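Local coordinates for histidine kinase (Paraburkholderia phymatum, PDB 6NB0), which probably acts as a sensor histidine kinase, using ATP to phosphorylate a protein histidine at the start of a phosphorelay, at residues R136-E141 with R175-L180; L158-P163 with V197-D202; V188-S193 with A219-P224. All coordinates share one frame; numbering follows the deposited sequence. Where two conformers were deposited one is given.

Interaction 1. Residues R136-E141 with R175-L180; sequences RPLLDE and RLAAAL
Leu-138 holds CG trans to its own nitrogen (chi1 177°) and reaches from helix 136-141 toward helix 175-180, whereas Leu-180 sends its branch back beside its own N (chi1 -62°) to meet it. The two helix segments run in roughly the same direction and cross at -41°, with their axes 10.0 Å apart at the closest approach. Leu-138 is the residue most covered by this contact, and its two methyls divide the work. CD1 drops onto Ala-177, 3.6 Å from its CB, where the small side chain lets the leucine come close to the helix backbone: Leu-138 CD1 is also 3.8 Å from Ala-177 CA. The other methyl faces the next turn, Leu-138 CD2 lying 3.9 Å from Leu-180 CD1, and it also brushes Leu-176 CB at 4.2 Å. Leu-180 CD1 thus fits against two leucines, since Leu-139, although its CB leaves the helix facing away, turns CD2 back to within 4.2 Å of Leu-180 CD1. No hydrogen bond or salt bridge joins the segments; all five touching residues are buried and the interface is wholly apolar. Charge is kept to the flanks of helix 136-141: the guanidinium edge of Arg-136 meets the carboxylate of Asp-140 one turn on, in a weak salt bridge of 3.3 Å from NE to OD1, and the carboxylate of Glu-141 is bridged to Arg-45 and Arg-173. This is helix-helix packing within the alpha/beta kinase domain, joining helices 135-154 and 173-189. Strand 157-161 meets the first helix through Leu-160, which touches Leu-139, while the second is flanked by helix 44-68, where Arg-49 touches Ala-177, and by helix 252-260, where Leu-253 and Val-257 touch Ala-179.

Interaction 2. Residues L158-P163 with V197-D202; sequences LALNTP and VTLDAD
The parallel edge pair of the mixed kinase-domain sheet, in which Leu-158 to Asn-161 match Val-197 to Asp-200, is connected by a beta-alpha-beta crossover that runs through helix 173-189. Backbone bonds pass between the strands in both directions: Ala-159 N gives to Val-197 O at 2.9 Å, Leu-199 N to Ala-159 O at 2.8 Å, Asn-161 N to Leu-199 O, and Ala-201 N to Asn-161 O. On the helix-covered face Leu-158 CD2 lies 3.9 Å from Val-197 CB, and Leu-160 CD1 4.0 Å from Leu-199 CG, the two side chains of each pair running alongside each other; Val-184 of helix 173-189 touches Leu-158 and Leu-199. The other face carries Ala-159 and Thr-198 besides the polar pair Asn-161 and Asp-200. There Asn-161, in one of its two conformers, brings ND2 over the carboxylate plane of Asp-200, 3.2 Å from OD1, with the two flat groups 82° apart; a water gives a hydrogen bond to Asp-200 OD2. Beyond the strand Thr-162 extends the ladder by its side chain: with OG1 anti to the backbone N (chi1 -177°), the hydroxyl donates to Ala-201 O at 2.6 Å, from above the carbonyl plane, and also bonds Leu-164 N.

Interaction 3. Residues V188-S193 with A219-P224; sequences VEASAS and AALTDP
Leu-221, Glu-189 and Ala-220 carry most of this contact, which sets the C-terminal end of helix 173-189, in the Bergerat-type (GHKL) ATP-binding domain expected of a histidine kinase, against the loop that follows strand 207-214. In ATP-binding histidine kinases the corresponding connection borders the nucleotide site, and this loop may lie in a similar place. Leu-221 does the main apolar work. Its CG stands beside its own backbone N (chi1 -84°), which lays the isobutyl group across the last helical residue: Leu-221 CD2 is 3.6 Å from Glu-189 CB, and Leu-221 CG is 3.9 Å from Ala-190 CB. Ala-190 is where the chain leaves helical geometry, so the leucine covers the very point at which the helix stops. Glu-189 gives the contact only its CB and its backbone; the chain then bends at CG (chi2 -85°) and carries the carboxylate away from Leu-221. That buried carboxylate is gripped by four partners: OE1 takes a salt bridge from Arg-154 and a hydrogen bond from His-228, while OE2 receives the backbone N-H groups of Val-229 and Leu-230. The glutamate therefore ties the helix end to a later part of the same loop as well as to helix 135-154. Residues 219-221 have helical backbone angles, and the turn carries two weak backbone bonds, from Thr-222 N to Ala-219 O and from Asp-223 N to Ala-220 O. No hydrogen bond crosses directly between the two segments; Glu-189 O and Leu-221 N come within 3.4 Å, but at a poor angle. Ala-220 instead turns its methyl at the unwinding chain, where it faces two carbonyl oxygens: Ala-220 CB lies 3.6 Å from Glu-189 O and 3.5 Å from Ser-191 O.

Overall arrangement
All three interactions lie in one alpha/beta domain, with helix 173-189 as their common thread: it supplies residues to interactions 1 and 3, and the crossover to interaction 2 passes through it. Interactions 1 and 2, with centres about 12 Å apart, touch, for Leu-139 CD2 packs 3.8 Å from Ala-201 CB. The centre of interaction 3 lies about 21 Å from that of interaction 2 and about 23 Å from that of interaction 1, yet Val-188 and Ser-191 touch Leu-158 and Val-197 of interaction 2. Along the chain interaction 1 closes before interaction 3 opens, while the segments of interaction 2 alternate with those of both, so helix layer, sheet edge and helix-end loop are interlocked.

Interaction 1. Residues R136-E141 with R175-L180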
ATOM      1  N   ARG A 136     -10.972  22.159  10.721  1.00 34.30           N
ATOM      2  CA  ARG A 136      -9.792  22.710  11.397  1.00 32.16           C
ATOM      3  C   ARG A 136      -9.043  21.672  12.243  1.00 29.37           C
ATOM      4  O   ARG A 136      -7.804  21.642  12.200  1.00 30.22           O
ATOM      5  CB  ARG A 136     -10.186  23.914  12.251  1.00 30.58           C
ATOM      6  CG  ARG A 136      -9.039  24.458  13.095  1.00 33.69           C
ATOM      7  CD  ARG A 136      -7.889  24.922  12.215  1.00 35.49           C
ATOM      8  NE  ARG A 136      -6.792  25.531  12.972  1.00 42.70           N
ATOM      9  CZ  ARG A 136      -6.746  26.818  13.314  1.00 46.29           C
ATOM     10  NH1 ARG A 136      -7.748  27.638  12.987  1.00 39.12           N
ATOM     11  NH2 ARG A 136      -5.700  27.294  13.984  1.00 41.77           N
ATOM     12  N   PRO A 137      -9.716  20.812  13.027  1.00 32.64           N
ATOM     13  CA  PRO A 137      -8.959  19.745  13.704  1.00 34.85           C
ATOM     14  C   PRO A 137      -8.244  18.823  12.735  1.00 34.14           C
ATOM     15  O   PRO A 137      -7.169  18.296  13.063  1.00 30.93           O
ATOM     16  CB  PRO A 137     -10.031  19.000  14.514  1.00 33.66           C
ATOM     17  CG  PRO A 137     -11.137  20.038  14.742  1.00 34.03           C
ATOM     18  CD  PRO A 137     -11.139  20.785  13.420  1.00 34.57           C
ATOM     19  N   LEU A 138      -8.785  18.630  11.529  1.00 27.17           N
ATOM     20  CA  LEU A 138      -8.044  17.837  10.542  1.00 31.03           C
ATOM     21  C   LEU A 138      -6.740  18.522  10.125  1.00 33.53           C
ATOM     22  O   LEU A 138      -5.693  17.868  10.006  1.00 26.62           O
ATOM     23  CB  LEU A 138      -8.926  17.553   9.322  1.00 28.91           C
ATOM     24  CG  LEU A 138      -8.168  16.798   8.227  1.00 28.89           C
ATOM     25  CD1 LEU A 138      -7.614  15.475   8.744  1.00 31.50           C
ATOM     26  CD2 LEU A 138      -9.059  16.576   7.000  1.00 32.86           C
ATOM     27  N   LEU A 139      -6.789  19.835   9.880  1.00 28.20           N
ATOM     28  CA  LEU A 139      -5.582  20.583   9.564  1.00 30.05           C
ATOM     29  C   LEU A 139      -4.563  20.504  10.696  1.00 28.91           C
ATOM     30  O   LEU A 139      -3.364  20.329  10.446  1.00 27.89           O
ATOM     31  CB  LEU A 139      -5.951  22.041   9.263  1.00 28.10           C
ATOM     32  CG  LEU A 139      -6.850  22.213   8.029  1.00 30.26           C
ATOM     33  CD1 LEU A 139      -7.410  23.633   7.954  1.00 30.81           C
ATOM     34  CD2 LEU A 139      -6.112  21.868   6.727  1.00 27.55           C
ATOM     35  N   ASP A 140      -5.008  20.685  11.946  1.00 28.13           N
ATOM     36  CA  ASP A 140      -4.069  20.650  13.067  1.00 30.00           C
ATOM     37  C   ASP A 140      -3.460  19.264  13.234  1.00 29.56           C
ATOM     38  O   ASP A 140      -2.262  19.128  13.532  1.00 31.19           O
ATOM     39  CB  ASP A 140      -4.763  21.072  14.364  1.00 31.14           C
ATOM     40  CG  ASP A 140      -5.119  22.555  14.402  1.00 39.01           C
ATOM     41  OD1 ASP A 140      -4.412  23.382  13.807  1.00 45.32           O
ATOM     42  OD2 ASP A 140      -6.109  22.889  15.064  1.00 41.44           O
ATOM     43  N   GLU A 141      -4.270  18.219  13.054  1.00 30.20           N
ATOM     44  CA  GLU A 141      -3.740  16.856  13.115  1.00 30.63           C
ATOM     45  C   GLU A 141      -2.687  16.613  12.046  1.00 26.59           C
ATOM     46  O   GLU A 141      -1.685  15.940  12.304  1.00 29.92           O
ATOM     47  CB  GLU A 141      -4.879  15.848  12.968  1.00 39.62           C
ATOM     48  CG  GLU A 141      -4.422  14.399  12.966  1.00 47.77           C
ATOM     49  CD  GLU A 141      -5.582  13.413  13.105  1.00 61.24           C
ATOM     50  OE1 GLU A 141      -6.684  13.699  12.570  1.00 49.21           O
ATOM     51  OE2 GLU A 141      -5.388  12.366  13.773  1.00 63.25           O
ATOM     52  N   ARG A 175      -9.349   9.500   4.096  1.00 32.67           N
ATOM     53  CA  ARG A 175      -8.610   9.701   2.839  1.00 27.15           C
ATOM     54  C   ARG A 175      -8.113  11.137   2.697  1.00 27.67           C
ATOM     55  O   ARG A 175      -7.004  11.369   2.209  1.00 28.14           O
ATOM     56  CB  ARG A 175      -9.493   9.340   1.637  1.00 29.28           C
ATOM     57  CG  ARG A 175      -9.886   7.876   1.567  1.00 36.95           C
ATOM     58  CD  ARG A 175      -8.706   6.938   1.453  1.00 50.04           C
ATOM     59  NE  ARG A 175      -9.161   5.614   1.029  1.00 55.34           N
ATOM     60  CZ  ARG A 175      -8.428   4.500   1.061  1.00 66.41           C
ATOM     61  NH1 ARG A 175      -8.960   3.357   0.635  1.00 74.48           N
ATOM     62  NH2 ARG A 175      -7.180   4.513   1.530  1.00 53.27           N
ATOM     63  N   LEU A 176      -8.939  12.117   3.070  1.00 28.06           N
ATOM     64  CA  LEU A 176      -8.464  13.497   3.058  1.00 27.68           C
ATOM     65  C   LEU A 176      -7.305  13.681   4.014  1.00 26.17           C
ATOM     66  O   LEU A 176      -6.372  14.451   3.732  1.00 26.77           O
ATOM     67  CB  LEU A 176      -9.610  14.448   3.415  1.00 29.23           C
ATOM     68  CG  LEU A 176     -10.712  14.446   2.345  1.00 32.81           C
ATOM     69  CD1 LEU A 176     -12.056  14.967   2.918  1.00 37.68           C
ATOM     70  CD2 LEU A 176     -10.285  15.274   1.118  1.00 34.72           C
ATOM     71  N   ALA A 177      -7.358  13.008   5.167  1.00 26.67           N
ATOM     72  CA  ALA A 177      -6.249  13.105   6.106  1.00 26.85           C
ATOM     73  C   ALA A 177      -4.981  12.555   5.487  1.00 26.47           C
ATOM     74  O   ALA A 177      -3.917  13.140   5.642  1.00 24.44           O
ATOM     75  CB  ALA A 177      -6.553  12.349   7.402  1.00 28.45           C
ATOM     76  N   ALA A 178      -5.073  11.413   4.805  1.00 27.91           N
ATOM     77  CA  ALA A 178      -3.891  10.867   4.140  1.00 26.81           C
ATOM     78  C   ALA A 178      -3.371  11.832   3.071  1.00 31.02           C
ATOM     79  O   ALA A 178      -2.156  12.040   2.936  1.00 25.29           O
ATOM     80  CB  ALA A 178      -4.252   9.502   3.536  1.00 23.50           C
ATOM     81  N   ALA A 179      -4.285  12.439   2.310  1.00 24.73           N
ATOM     82  CA  ALA A 179      -3.890  13.349   1.238  1.00 26.70           C
ATOM     83  C   ALA A 179      -3.174  14.577   1.778  1.00 27.94           C
ATOM     84  O   ALA A 179      -2.144  14.989   1.232  1.00 26.72           O
ATOM     85  CB  ALA A 179      -5.119  13.754   0.411  1.00 25.96           C
ATOM     86  N   LEU A 180      -3.691  15.170   2.860  1.00 26.75           N
ATOM     87  CA  LEU A 180      -3.040  16.351   3.410  1.00 26.98           C
ATOM     88  C   LEU A 180      -1.710  15.990   4.049  1.00 24.89           C
ATOM     89  O   LEU A 180      -0.735  16.739   3.927  1.00 25.51           O
ATOM     90  CB  LEU A 180      -3.948  17.040   4.422  1.00 26.03           C
ATOM     91  CG  LEU A 180      -5.279  17.544   3.827  1.00 27.60           C
ATOM     92  CD1 LEU A 180      -6.134  18.074   4.947  1.00 33.66           C
ATOM     93  CD2 LEU A 180      -5.045  18.634   2.798  1.00 31.26           C
TER

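Interaction 2. Residues L158-P163 with V197-D202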
ATOM      1  N   LEU A 158       7.009  24.062  10.205  1.00 27.00           N
ATOM      2  CA  LEU A 158       5.691  23.974   9.586  1.00 28.24           C
ATOM      3  C   LEU A 158       4.833  25.142  10.044  1.00 30.04           C
ATOM      4  O   LEU A 158       4.803  25.468  11.233  1.00 28.38           O
ATOM      5  CB  LEU A 158       4.991  22.655   9.939  1.00 32.62           C
ATOM      6  CG  LEU A 158       5.715  21.357   9.554  1.00 32.83           C
ATOM      7  CD1 LEU A 158       4.836  20.134   9.886  1.00 34.26           C
ATOM      8  CD2 LEU A 158       6.101  21.363   8.064  1.00 31.09           C
ATOM      9  N   ALA A 159       4.104  25.751   9.104  1.00 26.59           N
ATOM     10  CA  ALA A 159       3.208  26.855   9.430  1.00 25.28           C
ATOM     11  C   ALA A 159       1.844  26.538   8.855  1.00 30.02           C
ATOM     12  O   ALA A 159       1.734  26.005   7.744  1.00 29.72           O
ATOM     13  CB  ALA A 159       3.708  28.217   8.891  1.00 30.77           C
ATOM     14  N   LEU A 160       0.812  26.824   9.629  1.00 28.91           N
ATOM     15  CA  LEU A 160      -0.558  26.659   9.167  1.00 31.51           C
ATOM     16  C   LEU A 160      -1.182  28.036   9.086  1.00 29.84           C
ATOM     17  O   LEU A 160      -1.175  28.785  10.069  1.00 32.95           O
ATOM     18  CB  LEU A 160      -1.361  25.748  10.097  1.00 32.13           C
ATOM     19  CG  LEU A 160      -2.868  25.654   9.812  1.00 34.27           C
ATOM     20  CD1 LEU A 160      -3.168  24.961   8.448  1.00 28.48           C
ATOM     21  CD2 LEU A 160      -3.570  24.959  10.988  1.00 33.32           C
ATOM     22  N   ASN A 161      -1.713  28.367   7.916  1.00 27.73           N
ATOM     23  CA  ASN A 161      -2.404  29.634   7.686  0.57 33.09           C
ATOM     24  C   ASN A 161      -3.828  29.323   7.245  1.00 36.37           C
ATOM     25  O   ASN A 161      -4.051  28.894   6.108  1.00 29.79           O
ATOM     26  CB  ASN A 161      -1.669  30.464   6.634  0.57 37.60           C
ATOM     27  CG  ASN A 161      -2.403  31.738   6.284  0.57 43.02           C
ATOM     28  OD1 ASN A 161      -3.077  32.328   7.125  0.57 50.20           O
ATOM     29  ND2 ASN A 161      -2.277  32.170   5.033  0.57 47.09           N
ATOM     30  N   THR A 162      -4.793  29.536   8.137  1.00 31.35           N
ATOM     31  CA  THR A 162      -6.167  29.252   7.770  1.00 34.27           C
ATOM     32  C   THR A 162      -7.079  30.116   8.620  1.00 36.40           C
ATOM     33  O   THR A 162      -6.770  30.365   9.795  1.00 36.31           O
ATOM     34  CB  THR A 162      -6.542  27.773   7.939  1.00 31.20           C
ATOM     35  OG1 THR A 162      -7.882  27.578   7.477  1.00 31.39           O
ATOM     36  CG2 THR A 162      -6.443  27.305   9.409  1.00 34.46           C
ATOM     37  N   PRO A 163      -8.157  30.645   8.038  1.00 35.95           N
ATOM     38  CA  PRO A 163      -9.235  31.240   8.840  1.00 41.33           C
ATOM     39  C   PRO A 163     -10.248  30.219   9.336  1.00 33.89           C
ATOM     40  O   PRO A 163     -11.165  30.580  10.078  1.00 37.60           O
ATOM     41  CB  PRO A 163      -9.885  32.214   7.849  1.00 40.61           C
ATOM     42  CG  PRO A 163      -9.778  31.468   6.516  1.00 38.79           C
ATOM     43  CD  PRO A 163      -8.391  30.805   6.585  1.00 38.74           C
ATOM     44  N   VAL A 197       7.758  25.307   5.570  1.00 28.81           N
ATOM     45  CA  VAL A 197       6.693  24.744   4.733  1.00 27.93           C
ATOM     46  C   VAL A 197       5.356  25.247   5.258  1.00 31.48           C
ATOM     47  O   VAL A 197       5.041  25.070   6.438  1.00 27.63           O
ATOM     48  CB  VAL A 197       6.744  23.205   4.721  1.00 24.68           C
ATOM     49  CG1 VAL A 197       5.526  22.621   3.963  1.00 24.10           C
ATOM     50  CG2 VAL A 197       8.068  22.723   4.074  1.00 24.74           C
ATOM     51  N   THR A 198       4.570  25.895   4.401  1.00 27.63           N
ATOM     52  CA  THR A 198       3.312  26.498   4.831  1.00 25.45           C
ATOM     53  C   THR A 198       2.152  25.736   4.206  1.00 30.79           C
ATOM     54  O   THR A 198       2.121  25.546   2.984  1.00 28.45           O
ATOM     55  CB  THR A 198       3.253  27.975   4.427  1.00 26.43           C
ATOM     56  OG1 THR A 198       4.283  28.701   5.106  1.00 29.79           O
ATOM     57  CG2 THR A 198       1.870  28.583   4.739  1.00 31.82           C
ATOM     58  N   LEU A 199       1.203  25.306   5.046  1.00 23.45           N
ATOM     59  CA  LEU A 199      -0.082  24.790   4.590  1.00 24.36           C
ATOM     60  C   LEU A 199      -1.105  25.918   4.690  1.00 27.03           C
ATOM     61  O   LEU A 199      -1.370  26.416   5.795  1.00 29.30           O
ATOM     62  CB  LEU A 199      -0.504  23.595   5.449  1.00 23.90           C
ATOM     63  CG  LEU A 199      -1.915  23.025   5.219  1.00 28.58           C
ATOM     64  CD1 LEU A 199      -2.088  22.577   3.777  1.00 27.38           C
ATOM     65  CD2 LEU A 199      -2.148  21.853   6.161  1.00 26.46           C
ATOM     66  N   ASP A 200      -1.628  26.360   3.545  1.00 25.04           N
ATOM     67  CA  ASP A 200      -2.723  27.335   3.478  1.00 25.48           C
ATOM     68  C   ASP A 200      -4.009  26.570   3.204  1.00 31.81           C
ATOM     69  O   ASP A 200      -4.024  25.710   2.320  1.00 30.41           O
ATOM     70  CB  ASP A 200      -2.524  28.339   2.335  1.00 35.55           C
ATOM     71  CG  ASP A 200      -1.438  29.335   2.604  1.00 53.86           C
ATOM     72  OD1 ASP A 200      -1.060  29.510   3.771  1.00 62.47           O
ATOM     73  OD2 ASP A 200      -0.977  29.964   1.636  1.00 67.10           O
ATOM     74  N   ALA A 201      -5.090  26.889   3.919  1.00 29.69           N
ATOM     75  CA  ALA A 201      -6.339  26.168   3.653  1.00 31.53           C
ATOM     76  C   ALA A 201      -7.534  27.063   3.922  1.00 31.80           C
ATOM     77  O   ALA A 201      -7.547  27.800   4.908  1.00 30.16           O
ATOM     78  CB  ALA A 201      -6.459  24.903   4.506  1.00 33.03           C
ATOM     79  N   ASP A 202      -8.544  26.985   3.055  1.00 29.66           N
ATOM     80  CA  ASP A 202      -9.753  27.795   3.191  0.64 33.01           C
ATOM     81  C   ASP A 202     -10.860  27.102   2.407  1.00 33.81           C
ATOM     82  O   ASP A 202     -10.615  26.150   1.656  1.00 33.58           O
ATOM     83  CB  ASP A 202      -9.512  29.234   2.695  0.64 35.33           C
ATOM     84  CG  ASP A 202     -10.479  30.259   3.300  0.64 38.58           C
ATOM     85  OD1 ASP A 202     -11.400  29.881   4.065  0.64 39.13           O
ATOM     86  OD2 ASP A 202     -10.324  31.464   2.992  0.64 41.72           O
TER
HETATM   87  O   HOH W   1       0.544  31.838   3.069  1.00 61.53           O

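Interaction 3. Residues V188-S193 with A219-P224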
ATOM      1  N   VAL A 188       8.139  18.669   2.882  1.00 25.72           N
ATOM      2  CA  VAL A 188       9.185  18.512   3.894  1.00 23.14           C
ATOM      3  C   VAL A 188      10.340  17.688   3.335  1.00 24.31           C
ATOM      4  O   VAL A 188      11.513  18.043   3.506  1.00 26.25           O
ATOM      5  CB  VAL A 188       8.605  17.880   5.175  1.00 26.25           C
ATOM      6  CG1 VAL A 188       9.738  17.500   6.144  1.00 26.83           C
ATOM      7  CG2 VAL A 188       7.631  18.881   5.841  1.00 23.75           C
ATOM      8  N   GLU A 189      10.024  16.575   2.643  1.00 23.83           N
ATOM      9  CA  GLU A 189      11.085  15.739   2.068  1.00 23.70           C
ATOM     10  C   GLU A 189      11.921  16.526   1.079  1.00 25.52           C
ATOM     11  O   GLU A 189      13.138  16.310   0.960  1.00 26.54           O
ATOM     12  CB  GLU A 189      10.483  14.498   1.386  1.00 25.41           C
ATOM     13  CG  GLU A 189       9.960  13.420   2.354  1.00 25.58           C
ATOM     14  CD  GLU A 189      11.056  12.464   2.819  1.00 24.49           C
ATOM     15  OE1 GLU A 189      12.239  12.866   2.837  1.00 27.38           O
ATOM     16  OE2 GLU A 189      10.739  11.316   3.182  1.00 29.58           O
ATOM     17  N   ALA A 190      11.291  17.461   0.381  1.00 24.94           N
ATOM     18  CA  ALA A 190      11.969  18.320  -0.579  1.00 24.13           C
ATOM     19  C   ALA A 190      12.362  19.671   0.021  1.00 27.37           C
ATOM     20  O   ALA A 190      12.389  20.687  -0.691  1.00 26.27           O
ATOM     21  CB  ALA A 190      11.080  18.514  -1.809  1.00 28.43           C
ATOM     22  N   SER A 191      12.686  19.708   1.320  1.00 27.35           N
ATOM     23  CA  SER A 191      13.143  20.929   1.977  1.00 27.93           C
ATOM     24  C   SER A 191      14.487  20.708   2.655  1.00 27.79           C
ATOM     25  O   SER A 191      14.759  19.626   3.185  1.00 29.09           O
ATOM     26  CB  SER A 191      12.125  21.420   3.033  1.00 26.17           C
ATOM     27  OG  SER A 191      10.907  21.856   2.443  1.00 30.29           O
ATOM     28  N   ALA A 192      15.310  21.760   2.663  1.00 27.20           N
ATOM     29  CA  ALA A 192      16.550  21.788   3.420  1.00 28.62           C
ATOM     30  C   ALA A 192      16.292  22.341   4.823  1.00 32.83           C
ATOM     31  O   ALA A 192      15.342  23.089   5.045  1.00 30.96           O
ATOM     32  CB  ALA A 192      17.615  22.650   2.721  1.00 29.54           C
ATOM     33  N   SER A 193      17.175  21.976   5.759  1.00 30.64           N
ATOM     34  CA  SER A 193      17.086  22.450   7.144  1.00 30.08           C
ATOM     35  C   SER A 193      16.842  23.957   7.215  1.00 29.29           C
ATOM     36  O   SER A 193      17.515  24.747   6.538  1.00 30.49           O
ATOM     37  CB  SER A 193      18.383  22.093   7.891  1.00 34.54           C
ATOM     38  OG  SER A 193      18.335  22.567   9.239  1.00 41.41           O
ATOM     39  N   ALA A 219      17.136  18.259  -4.190  1.00 33.87           N
ATOM     40  CA  ALA A 219      18.207  17.314  -3.862  1.00 32.72           C
ATOM     41  C   ALA A 219      18.037  16.692  -2.481  1.00 37.26           C
ATOM     42  O   ALA A 219      18.559  15.595  -2.239  1.00 34.22           O
ATOM     43  CB  ALA A 219      19.579  17.999  -3.951  1.00 35.12           C
ATOM     44  N   ALA A 220      17.302  17.349  -1.574  1.00 31.93           N
ATOM     45  CA  ALA A 220      17.073  16.759  -0.258  1.00 33.48           C
ATOM     46  C   ALA A 220      16.256  15.471  -0.339  1.00 30.68           C
ATOM     47  O   ALA A 220      16.366  14.618   0.545  1.00 30.86           O
ATOM     48  CB  ALA A 220      16.394  17.779   0.656  1.00 29.28           C
ATOM     49  N   LEU A 221      15.434  15.309  -1.387  1.00 31.22           N
ATOM     50  CA  LEU A 221      14.602  14.110  -1.526  1.00 30.03           C
ATOM     51  C   LEU A 221      15.436  12.837  -1.506  1.00 29.69           C
ATOM     52  O   LEU A 221      14.987  11.791  -1.018  1.00 32.52           O
ATOM     53  CB  LEU A 221      13.819  14.189  -2.843  1.00 29.44           C
ATOM     54  CG  LEU A 221      12.513  14.980  -2.775  1.00 31.49           C
ATOM     55  CD1 LEU A 221      12.060  15.349  -4.186  1.00 34.96           C
ATOM     56  CD2 LEU A 221      11.473  14.113  -2.061  1.00 29.04           C
ATOM     57  N   THR A 222      16.637  12.890  -2.078  1.00 33.48           N
ATOM     58  CA  THR A 222      17.459  11.700  -2.234  1.00 33.56           C
ATOM     59  C   THR A 222      18.741  11.771  -1.422  1.00 37.54           C
ATOM     60  O   THR A 222      19.650  10.974  -1.652  1.00 38.03           O
ATOM     61  CB  THR A 222      17.788  11.452  -3.715  1.00 43.32           C
ATOM     62  OG1 THR A 222      18.375  12.623  -4.288  1.00 40.68           O
ATOM     63  CG2 THR A 222      16.531  11.083  -4.499  1.00 39.42           C
ATOM     64  N   ASP A 223      18.837  12.699  -0.480  1.00 33.26           N
ATOM     65  CA  ASP A 223      20.064  12.839   0.297  1.00 33.06           C
ATOM     66  C   ASP A 223      20.126  11.745   1.363  1.00 35.57           C
ATOM     67  O   ASP A 223      19.339  11.775   2.316  1.00 35.98           O
ATOM     68  CB  ASP A 223      20.110  14.240   0.927  1.00 34.60           C
ATOM     69  CG  ASP A 223      21.413  14.536   1.647  1.00 39.58           C
ATOM     70  OD1 ASP A 223      22.179  13.607   1.958  1.00 35.90           O
ATOM     71  OD2 ASP A 223      21.664  15.722   1.914  1.00 39.10           O
ATOM     72  N   PRO A 224      21.070  10.794   1.268  1.00 37.09           N
ATOM     73  CA  PRO A 224      21.109   9.688   2.244  1.00 41.52           C
ATOM     74  C   PRO A 224      21.538  10.098   3.638  1.00 37.80           C
ATOM     75  O   PRO A 224      21.396   9.288   4.559  1.00 43.27           O
ATOM     76  CB  PRO A 224      22.119   8.704   1.629  1.00 43.03           C
ATOM     77  CG  PRO A 224      23.012   9.553   0.785  1.00 44.16           C
ATOM     78  CD  PRO A 224      22.127  10.671   0.250  1.00 43.83           C
TER